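GntR-family protein transcriptional regulator (Mycobacterium smegmatis, PDB 3F8M) represses transcription of the phnDCE operon, involved in phosphate uptake, when phosphate is available, binding DNA through a winged helix-turn-helix domain. Local coordinates at the interface of chains A and B. Residues are numbered along the deposited sequence; one frame, centred on the assembly and turned at random. Chains: chain A/B, GntR-family protein transcriptional regulator.

The interface of chains A and B. Residues chain A 238-241; chain B 179-181.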
# COMPACT_ATOMS: atom_id res chain seq x y z
N VAL A 238 2.73 -4.78 9.76
CA VAL A 238 3.76 -5.00 10.75
C VAL A 238 4.52 -6.24 10.33
O VAL A 238 3.89 -7.29 10.13
CB VAL A 238 3.15 -5.18 12.15
CG1 VAL A 238 4.24 -5.30 13.20
CG2 VAL A 238 2.26 -4.01 12.48
N MET A 239 5.84 -6.13 10.16
CA MET A 239 6.70 -7.26 9.77
C MET A 239 7.73 -7.54 10.84
O MET A 239 8.24 -6.61 11.48
CB MET A 239 7.41 -7.01 8.42
CG MET A 239 6.57 -6.36 7.31
SD MET A 239 5.85 -7.49 6.12
CE MET A 239 4.45 -8.19 7.01
N HIS A 240 8.02 -8.82 11.04
CA HIS A 240 9.04 -9.26 12.00
C HIS A 240 10.14 -9.97 11.25
O HIS A 240 9.87 -10.64 10.24
CB HIS A 240 8.45 -10.20 13.05
CG HIS A 240 7.50 -9.54 13.98
ND1 HIS A 240 7.87 -9.09 15.23
CD2 HIS A 240 6.19 -9.22 13.84
CE1 HIS A 240 6.83 -8.54 15.83
NE2 HIS A 240 5.79 -8.61 15.00
N ALA A 241 11.38 -9.84 11.73
CA ALA A 241 12.52 -10.47 11.06
C ALA A 241 12.54 -11.99 11.28
O ALA A 241 12.77 -12.74 10.32
CB ALA A 241 13.83 -9.85 11.53
N THR B 179 14.56 -5.74 13.40
CA THR B 179 13.88 -6.87 14.00
C THR B 179 12.36 -6.74 13.77
O THR B 179 11.65 -7.73 13.51
CB THR B 179 14.29 -6.94 15.49
OG1 THR B 179 15.72 -7.07 15.55
CG2 THR B 179 13.64 -8.12 16.23
N ARG B 180 11.85 -5.50 13.79
CA ARG B 180 10.44 -5.27 13.62
C ARG B 180 10.27 -3.98 12.83
O ARG B 180 11.02 -3.01 13.10
CB ARG B 180 9.73 -5.20 14.99
CG ARG B 180 8.23 -4.88 14.90
CD ARG B 180 7.49 -5.02 16.25
NE ARG B 180 7.93 -4.05 17.26
CZ ARG B 180 7.30 -2.92 17.55
NH1 ARG B 180 6.19 -2.57 16.90
NH2 ARG B 180 7.79 -2.12 18.48
N THR B 181 9.35 -3.99 11.87
CA THR B 181 8.98 -2.77 11.11
C THR B 181 7.46 -2.54 11.11
O THR B 181 6.67 -3.50 11.02
CB THR B 181 9.52 -2.75 9.65
OG1 THR B 181 8.84 -3.71 8.85
CG2 THR B 181 11.06 -3.04 9.58
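An antiparallel strand pairing joins the two copies here: A:Met239 pairs with B:Thr181 and A:His240 with B:Arg180. The C-terminal strand 233-240 of chain A meets the start of strand 180-188 of chain B, probably part of the UTRA-domain dimer contact. A:Met239 and B:Thr181 exchange two hydrogen bonds. A:Met239 N donates to B:Thr181 O at 2.9 Å, and B:Thr181 N donates to A:Met239 O at 2.9 Å. The second is nearly straight, 169° at the hydrogen, and both donors lie in the carbonyl plane. Just past the end of the strand pairing, A:Ala241 N donates a further hydrogen bond to B:Thr179 O at 2.8 Å. This donor is less in-plane, tilted 30° from the carbonyl plane.

On one face of the paired strands, A:His240 and B:Arg180 stand side by side and point the same way. The imidazole carbon A:His240 CE1 touches the methylene B:Arg180 CD at 3.6 Å. CG of B:Arg180 lies anti to the backbone N (chi1 177°), which carries the aliphatic stem out alongside the ring. The contact is made by that stem and not by the guanidinium group.

The opposite face holds A:Met239 and B:Thr181, whose side chains meet at a slant. The hydroxyl B:Thr181 OG1 lies 3.6 Å from A:Met239 CB. The thioether bends away beyond CG, leaving CB and CG to make the contact. Near the end of the pairing, the methyl A:Ala241 CB rests 3.9 Å from B:Thr179 CA.

Backbone bonds fix the strand register, and the side chains pack over both faces. The two-fold twin repeats the contact, so each chain's C-terminal strand pairs with the other chain's strand 180-188. This helps hold the dimer of the deposited assembly together, probably the form that binds DNA.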